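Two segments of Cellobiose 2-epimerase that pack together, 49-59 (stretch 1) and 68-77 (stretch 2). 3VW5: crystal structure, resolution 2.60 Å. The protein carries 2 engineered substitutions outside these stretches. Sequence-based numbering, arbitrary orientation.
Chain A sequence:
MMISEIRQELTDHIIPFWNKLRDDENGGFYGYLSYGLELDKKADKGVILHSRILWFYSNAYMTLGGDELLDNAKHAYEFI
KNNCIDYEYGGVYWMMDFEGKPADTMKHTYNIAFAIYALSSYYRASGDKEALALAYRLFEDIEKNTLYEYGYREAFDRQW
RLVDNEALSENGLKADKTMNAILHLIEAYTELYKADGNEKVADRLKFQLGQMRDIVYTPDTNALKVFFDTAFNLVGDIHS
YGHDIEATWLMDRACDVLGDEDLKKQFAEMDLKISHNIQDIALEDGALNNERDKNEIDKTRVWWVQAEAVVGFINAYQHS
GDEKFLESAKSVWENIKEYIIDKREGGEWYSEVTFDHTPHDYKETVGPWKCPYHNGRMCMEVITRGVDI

Stretch 1 49-59: LHSRILWFYSN
Stretch 2 68-77: ELLDNAKHAY

Two α-helical segments of Cellobiose 2-epimerase, 49-59 and 68-77, each part of a longer helix, pack nearly antiparallel: their N-to-C directions differ by 157° and their axes approach to 7.8 Å. Backbone torsions stay helical throughout (phi -47° to -79°, psi -30° to -55°), and i to i-4 N-H to O bonds run along both segments. Register is set by Tyr 57 and Ala 73, whose CA atoms lie 4.8 Å apart. No hydrogen bond crosses the interface; the 462 Å² buried between the segments, both sides summed, is held by apolar and van der Waals contact.

The close approach occurs at alanine. Ala 73 is met by Tyr 57, with Tyr 57 CB 3.6 Å from Ala 73 CB and 3.4 Å from Ala 73 N, so the tyrosine's CB rests almost on the opposing backbone. One turn on, Ala 76 points its CB toward the first helix, 4.2 Å from Leu 54 CB and 4.3 Å from both Ile 53 CG2 and His 50 O; a single methyl fits this narrow gap.

Tyr 57 makes the largest single contribution from its side, 112 Å². Its CA-to-CB bond points toward the second helix, and chi1 -83° (m) with chi2 -59° lays the ring against Asn 72: Asn 72 CB sits 3.5 Å from the centroid of the Tyr 57 ring, 5° off the normal, a CH-pi contact over one face. Tyr 57 CD1 also reaches Leu 69 CD2 at 4.0 Å, Leu 69 being m,t (-57°, 171°). Asn 72, chi1 -78° (m) and chi2 -24°, offers its methylene to the ring while its OD1 is hydrogen-bonded elsewhere in the structure, as is Tyr 57 OH.

Leu 54 starts sideways, but chi1 178° (t) and chi2 47° (p) bring its end nearer the second helix. Leu 54 CD1 lies 3.4 Å from Ala 73 O, 4.2 Å from Ala 73 CB and 3.9 Å from Tyr 77 CB, while Leu 54 CD2 is 3.8 Å from Tyr 77 CA and near the plane of the Tyr 77 ring, at its edge. Tyr 77 (chi1 167°, t; chi2 76°) leads its ring end away, so Leu 54 meets its CA, its CB and the near ring edge.

Ser 58, chi1 -52° (m), turns its hydroxyl back to its own helix, Ser 58 OG donating to Leu 54 O at 2.7 Å. This small, internally satisfied side chain leaves Ser 58 OG 3.7 Å from Ala 73 CB. Trp 55 (t, chi2 90°) points away from the interface.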

ATOM      1  N   LEU A  49      10.018  -2.293   0.491  1.00 30.08           N
ATOM      2  CA  LEU A  49       9.780  -3.711   0.335  1.00 33.81           C
ATOM      3  C   LEU A  49       9.804  -4.400   1.697  1.00 40.51           C
ATOM      4  O   LEU A  49       8.928  -5.204   2.007  1.00 39.42           O
ATOM      5  CB  LEU A  49      10.827  -4.325  -0.611  1.00 35.03           C
ATOM      6  CG  LEU A  49      10.953  -5.848  -0.698  1.00 34.58           C
ATOM      7  CD1 LEU A  49       9.638  -6.484  -1.071  1.00 34.10           C
ATOM      8  CD2 LEU A  49      12.049  -6.266  -1.663  1.00 35.91           C
ATOM      9  N   HIS A  50      10.813  -4.084   2.509  1.00 40.78           N
ATOM     10  CA  HIS A  50      10.919  -4.677   3.829  1.00 35.62           C
ATOM     11  C   HIS A  50       9.830  -4.217   4.781  1.00 38.13           C
ATOM     12  O   HIS A  50       9.329  -5.004   5.584  1.00 42.66           O
ATOM     13  CB  HIS A  50      12.306  -4.466   4.414  1.00 35.12           C
ATOM     14  CG  HIS A  50      13.318  -5.411   3.856  1.00 46.37           C
ATOM     15  ND1 HIS A  50      13.826  -5.285   2.580  1.00 43.34           N
ATOM     16  CD2 HIS A  50      13.875  -6.532   4.376  1.00 46.33           C
ATOM     17  CE1 HIS A  50      14.672  -6.272   2.350  1.00 41.05           C
ATOM     18  NE2 HIS A  50      14.720  -7.043   3.422  1.00 38.39           N
ATOM     19  N   SER A  51       9.431  -2.962   4.691  1.00 32.60           N
ATOM     20  CA  SER A  51       8.341  -2.531   5.536  1.00 31.17           C
ATOM     21  C   SER A  51       7.067  -3.266   5.168  1.00 32.27           C
ATOM     22  O   SER A  51       6.291  -3.640   6.037  1.00 30.61           O
ATOM     23  CB  SER A  51       8.163  -1.024   5.458  1.00 32.62           C
ATOM     24  OG  SER A  51       9.320  -0.393   5.954  1.00 31.48           O
ATOM     25  N   ARG A  52       6.859  -3.489   3.873  1.00 37.23           N
ATOM     26  CA  ARG A  52       5.652  -4.177   3.417  1.00 37.05           C
ATOM     27  C   ARG A  52       5.634  -5.655   3.820  1.00 33.53           C
ATOM     28  O   ARG A  52       4.584  -6.206   4.194  1.00 28.84           O
ATOM     29  CB  ARG A  52       5.461  -3.987   1.922  1.00 33.14           C
ATOM     30  CG  ARG A  52       5.079  -2.574   1.577  1.00 39.61           C
ATOM     31  CD  ARG A  52       5.232  -2.258   0.103  1.00 39.36           C
ATOM     32  NE  ARG A  52       4.473  -1.071  -0.269  1.00 44.43           N
ATOM     33  CZ  ARG A  52       4.248  -0.677  -1.521  1.00 49.50           C
ATOM     34  NH1 ARG A  52       4.724  -1.375  -2.549  1.00 50.82           N
ATOM     35  NH2 ARG A  52       3.538   0.417  -1.746  1.00 44.62           N
ATOM     36  N   ILE A  53       6.802  -6.284   3.761  1.00 31.35           N
ATOM     37  CA  ILE A  53       6.937  -7.634   4.275  1.00 36.95           C
ATOM     38  C   ILE A  53       6.647  -7.645   5.785  1.00 35.15           C
ATOM     39  O   ILE A  53       5.824  -8.442   6.258  1.00 32.47           O
ATOM     40  CB  ILE A  53       8.303  -8.224   3.939  1.00 37.24           C
ATOM     41  CG1 ILE A  53       8.415  -8.375   2.429  1.00 34.07           C
ATOM     42  CG2 ILE A  53       8.511  -9.584   4.619  1.00 35.36           C
ATOM     43  CD1 ILE A  53       9.835  -8.624   1.923  1.00 33.32           C
ATOM     44  N   LEU A  54       7.289  -6.736   6.526  1.00 39.04           N
ATOM     45  CA  LEU A  54       7.038  -6.584   7.971  1.00 32.09           C
ATOM     46  C   LEU A  54       5.550  -6.399   8.238  1.00 33.68           C
ATOM     47  O   LEU A  54       4.963  -7.099   9.066  1.00 37.29           O
ATOM     48  CB  LEU A  54       7.846  -5.432   8.576  1.00 32.00           C
ATOM     49  CG  LEU A  54       7.616  -5.159  10.074  1.00 38.29           C
ATOM     50  CD1 LEU A  54       7.649  -6.438  10.906  1.00 35.35           C
ATOM     51  CD2 LEU A  54       8.581  -4.131  10.653  1.00 30.67           C
ATOM     52  N   TRP A  55       4.919  -5.480   7.516  1.00 34.12           N
ATOM     53  CA  TRP A  55       3.488  -5.312   7.690  1.00 33.33           C
ATOM     54  C   TRP A  55       2.746  -6.621   7.433  1.00 32.95           C
ATOM     55  O   TRP A  55       1.812  -6.978   8.148  1.00 36.61           O
ATOM     56  CB  TRP A  55       2.912  -4.196   6.798  1.00 30.53           C
ATOM     57  CG  TRP A  55       1.420  -4.096   7.015  1.00 29.97           C
ATOM     58  CD1 TRP A  55       0.777  -3.323   7.934  1.00 28.82           C
ATOM     59  CD2 TRP A  55       0.397  -4.859   6.349  1.00 34.99           C
ATOM     60  NE1 TRP A  55      -0.578  -3.528   7.863  1.00 34.77           N
ATOM     61  CE2 TRP A  55      -0.840  -4.471   6.904  1.00 33.64           C
ATOM     62  CE3 TRP A  55       0.406  -5.821   5.329  1.00 30.43           C
ATOM     63  CZ2 TRP A  55      -2.050  -5.021   6.485  1.00 32.37           C
ATOM     64  CZ3 TRP A  55      -0.802  -6.364   4.916  1.00 26.34           C
ATOM     65  CH2 TRP A  55      -2.005  -5.965   5.488  1.00 29.12           C
ATOM     66  N   PHE A  56       3.166  -7.324   6.390  1.00 35.82           N
ATOM     67  CA  PHE A  56       2.467  -8.508   5.934  1.00 36.54           C
ATOM     68  C   PHE A  56       2.539  -9.652   6.927  1.00 40.13           C
ATOM     69  O   PHE A  56       1.519 -10.274   7.246  1.00 36.98           O
ATOM     70  CB  PHE A  56       3.051  -8.982   4.614  1.00 38.02           C
ATOM     71  CG  PHE A  56       2.628 -10.365   4.241  1.00 34.67           C
ATOM     72  CD1 PHE A  56       1.356 -10.598   3.772  1.00 32.03           C
ATOM     73  CD2 PHE A  56       3.503 -11.425   4.367  1.00 32.20           C
ATOM     74  CE1 PHE A  56       0.962 -11.857   3.425  1.00 37.45           C
ATOM     75  CE2 PHE A  56       3.118 -12.694   4.005  1.00 37.45           C
ATOM     76  CZ  PHE A  56       1.844 -12.917   3.536  1.00 37.33           C
ATOM     77  N   TYR A  57       3.741  -9.945   7.409  1.00 35.56           N
ATOM     78  CA  TYR A  57       3.868 -11.030   8.366  1.00 36.62           C
ATOM     79  C   TYR A  57       3.188 -10.677   9.665  1.00 42.77           C
ATOM     80  O   TYR A  57       2.440 -11.497  10.224  1.00 45.85           O
ATOM     81  CB  TYR A  57       5.322 -11.432   8.573  1.00 38.67           C
ATOM     82  CG  TYR A  57       5.807 -12.379   7.502  1.00 39.88           C
ATOM     83  CD1 TYR A  57       5.171 -13.609   7.298  1.00 37.70           C
ATOM     84  CD2 TYR A  57       6.884 -12.050   6.692  1.00 35.16           C
ATOM     85  CE1 TYR A  57       5.606 -14.484   6.328  1.00 37.95           C
ATOM     86  CE2 TYR A  57       7.323 -12.916   5.716  1.00 41.81           C
ATOM     87  CZ  TYR A  57       6.683 -14.132   5.534  1.00 42.39           C
ATOM     88  OH  TYR A  57       7.122 -14.995   4.559  1.00 40.71           O
ATOM     89  N   SER A  58       3.420  -9.456  10.139  1.00 37.98           N
ATOM     90  CA  SER A  58       2.760  -9.027  11.365  1.00 40.60           C
ATOM     91  C   SER A  58       1.242  -9.257  11.262  1.00 38.84           C
ATOM     92  O   SER A  58       0.625  -9.781  12.184  1.00 45.70           O
ATOM     93  CB  SER A  58       3.111  -7.570  11.730  1.00 43.33           C
ATOM     94  OG  SER A  58       4.521  -7.353  11.760  1.00 37.00           O
ATOM     95  N   ASN A  59       0.644  -8.914  10.129  1.00 34.87           N
ATOM     96  CA  ASN A  59      -0.805  -9.054   9.979  1.00 40.71           C
ATOM     97  C   ASN A  59      -1.293 -10.465   9.687  1.00 42.34           C
ATOM     98  O   ASN A  59      -2.423 -10.832  10.042  1.00 38.83           O
ATOM     99  CB  ASN A  59      -1.341  -8.081   8.929  1.00 33.63           C
ATOM    100  CG  ASN A  59      -1.552  -6.703   9.494  1.00 37.73           C
ATOM    101  OD1 ASN A  59      -2.670  -6.343   9.879  1.00 37.29           O
ATOM    102  ND2 ASN A  59      -0.467  -5.930   9.587  1.00 32.65           N
ATOM    103  N   GLU A  68       5.557 -19.238  13.229  1.00 45.37           N
ATOM    104  CA  GLU A  68       6.401 -19.043  12.063  1.00 49.42           C
ATOM    105  C   GLU A  68       6.196 -17.645  11.482  1.00 49.12           C
ATOM    106  O   GLU A  68       7.160 -16.964  11.132  1.00 45.66           O
ATOM    107  CB  GLU A  68       6.106 -20.112  11.002  1.00 52.82           C
ATOM    108  CG  GLU A  68       7.353 -20.646  10.294  1.00 65.24           C
ATOM    109  CD  GLU A  68       7.122 -22.006   9.605  1.00 90.90           C
ATOM    110  OE1 GLU A  68       7.152 -22.070   8.338  1.00 80.90           O
ATOM    111  OE2 GLU A  68       6.923 -23.014  10.339  1.00 85.83           O
ATOM    112  N   LEU A  69       4.943 -17.214  11.386  1.00 40.11           N
ATOM    113  CA  LEU A  69       4.644 -15.917  10.796  1.00 42.70           C
ATOM    114  C   LEU A  69       5.239 -14.767  11.605  1.00 49.19           C
ATOM    115  O   LEU A  69       5.830 -13.835  11.031  1.00 44.83           O
ATOM    116  CB  LEU A  69       3.142 -15.730  10.613  1.00 41.69           C
ATOM    117  CG  LEU A  69       2.495 -16.824   9.755  1.00 40.10           C
ATOM    118  CD1 LEU A  69       0.978 -16.714   9.774  1.00 37.18           C
ATOM    119  CD2 LEU A  69       3.053 -16.823   8.315  1.00 38.04           C
ATOM    120  N   LEU A  70       5.098 -14.837  12.931  1.00 50.61           N
ATOM    121  CA  LEU A  70       5.687 -13.829  13.803  1.00 45.63           C
ATOM    122  C   LEU A  70       7.203 -13.864  13.790  1.00 40.99           C
ATOM    123  O   LEU A  70       7.844 -12.834  13.933  1.00 48.48           O
ATOM    124  CB  LEU A  70       5.178 -13.944  15.234  1.00 50.58           C
ATOM    125  CG  LEU A  70       5.588 -12.761  16.137  1.00 51.65           C
ATOM    126  CD1 LEU A  70       4.890 -11.474  15.732  1.00 45.17           C
ATOM    127  CD2 LEU A  70       5.302 -13.057  17.602  1.00 50.41           C
ATOM    128  N   ASP A  71       7.784 -15.038  13.609  1.00 42.19           N
ATOM    129  CA  ASP A  71       9.239 -15.136  13.533  1.00 45.43           C
ATOM    130  C   ASP A  71       9.778 -14.435  12.266  1.00 45.80           C
ATOM    131  O   ASP A  71      10.806 -13.746  12.309  1.00 40.46           O
ATOM    132  CB  ASP A  71       9.703 -16.601  13.622  1.00 43.74           C
ATOM    133  CG  ASP A  71      11.216 -16.730  13.809  1.00 58.10           C
ATOM    134  OD1 ASP A  71      11.837 -15.822  14.417  1.00 62.77           O
ATOM    135  OD2 ASP A  71      11.801 -17.742  13.350  1.00 70.27           O
ATOM    136  N   ASN A  72       9.074 -14.614  11.147  1.00 48.77           N
ATOM    137  CA  ASN A  72       9.391 -13.924   9.898  1.00 39.99           C
ATOM    138  C   ASN A  72       9.183 -12.411   9.984  1.00 41.49           C
ATOM    139  O   ASN A  72      10.027 -11.632   9.524  1.00 36.40           O
ATOM    140  CB  ASN A  72       8.571 -14.506   8.750  1.00 39.69           C
ATOM    141  CG  ASN A  72       9.132 -15.826   8.248  1.00 45.98           C
ATOM    142  OD1 ASN A  72      10.322 -16.125   8.409  1.00 48.14           O
ATOM    143  ND2 ASN A  72       8.272 -16.628   7.639  1.00 45.66           N
ATOM    144  N   ALA A  73       8.061 -12.001  10.575  1.00 37.48           N
ATOM    145  CA  ALA A  73       7.869 -10.601  10.913  1.00 37.18           C
ATOM    146  C   ALA A  73       9.099 -10.103  11.665  1.00 41.70           C
ATOM    147  O   ALA A  73       9.747  -9.131  11.251  1.00 38.49           O
ATOM    148  CB  ALA A  73       6.607 -10.390  11.728  1.00 35.48           C
ATOM    149  N   LYS A  74       9.448 -10.781  12.753  1.00 37.60           N
ATOM    150  CA  LYS A  74      10.578 -10.330  13.553  1.00 42.07           C
ATOM    151  C   LYS A  74      11.878 -10.253  12.758  1.00 36.26           C
ATOM    152  O   LYS A  74      12.690  -9.368  12.992  1.00 43.19           O
ATOM    153  CB  LYS A  74      10.758 -11.181  14.819  1.00 51.92           C
ATOM    154  CG  LYS A  74      11.985 -10.791  15.642  1.00 55.22           C
ATOM    155  CD  LYS A  74      12.115 -11.626  16.900  1.00 58.39           C
ATOM    156  CE  LYS A  74      13.569 -11.682  17.372  1.00 68.08           C
ATOM    157  NZ  LYS A  74      13.923 -13.047  17.887  1.00 72.45           N
ATOM    158  N   HIS A  75      12.065 -11.164  11.810  1.00 38.88           N
ATOM    159  CA  HIS A  75      13.277 -11.178  10.980  1.00 37.60           C
ATOM    160  C   HIS A  75      13.390  -9.911  10.157  1.00 40.49           C
ATOM    161  O   HIS A  75      14.465  -9.321  10.065  1.00 44.10           O
ATOM    162  CB  HIS A  75      13.303 -12.400  10.047  1.00 38.91           C
ATOM    163  CG  HIS A  75      14.556 -12.515   9.229  1.00 39.84           C
ATOM    164  ND1 HIS A  75      15.774 -12.853   9.776  1.00 39.54           N
ATOM    165  CD2 HIS A  75      14.777 -12.326   7.906  1.00 40.86           C
ATOM    166  CE1 HIS A  75      16.693 -12.870   8.825  1.00 41.65           C
ATOM    167  NE2 HIS A  75      16.114 -12.560   7.681  1.00 43.35           N
ATOM    168  N   ALA A  76      12.273  -9.514   9.551  1.00 35.13           N
ATOM    169  CA  ALA A  76      12.196  -8.286   8.768  1.00 38.45           C
ATOM    170  C   ALA A  76      12.336  -7.036   9.651  1.00 41.39           C
ATOM    171  O   ALA A  76      13.093  -6.105   9.332  1.00 38.34           O
ATOM    172  CB  ALA A  76      10.886  -8.244   7.973  1.00 37.13           C
ATOM    173  N   TYR A  77      11.596  -7.018  10.756  1.00 37.32           N
ATOM    174  CA  TYR A  77      11.745  -5.958  11.749  1.00 41.00           C
ATOM    175  C   TYR A  77      13.210  -5.684  12.106  1.00 44.65           C
ATOM    176  O   TYR A  77      13.658  -4.526  12.105  1.00 44.29           O
ATOM    177  CB  TYR A  77      10.956  -6.293  13.008  1.00 38.01           C
ATOM    178  CG  TYR A  77      11.279  -5.431  14.199  1.00 43.08           C
ATOM    179  CD1 TYR A  77      10.810  -4.131  14.283  1.00 43.71           C
ATOM    180  CD2 TYR A  77      12.029  -5.932  15.270  1.00 47.09           C
ATOM    181  CE1 TYR A  77      11.088  -3.335  15.396  1.00 44.81           C
ATOM    182  CE2 TYR A  77      12.317  -5.150  16.375  1.00 42.06           C
ATOM    183  CZ  TYR A  77      11.840  -3.850  16.434  1.00 47.41           C
ATOM    184  OH  TYR A  77      12.109  -3.057  17.527  1.00 51.47           O
TER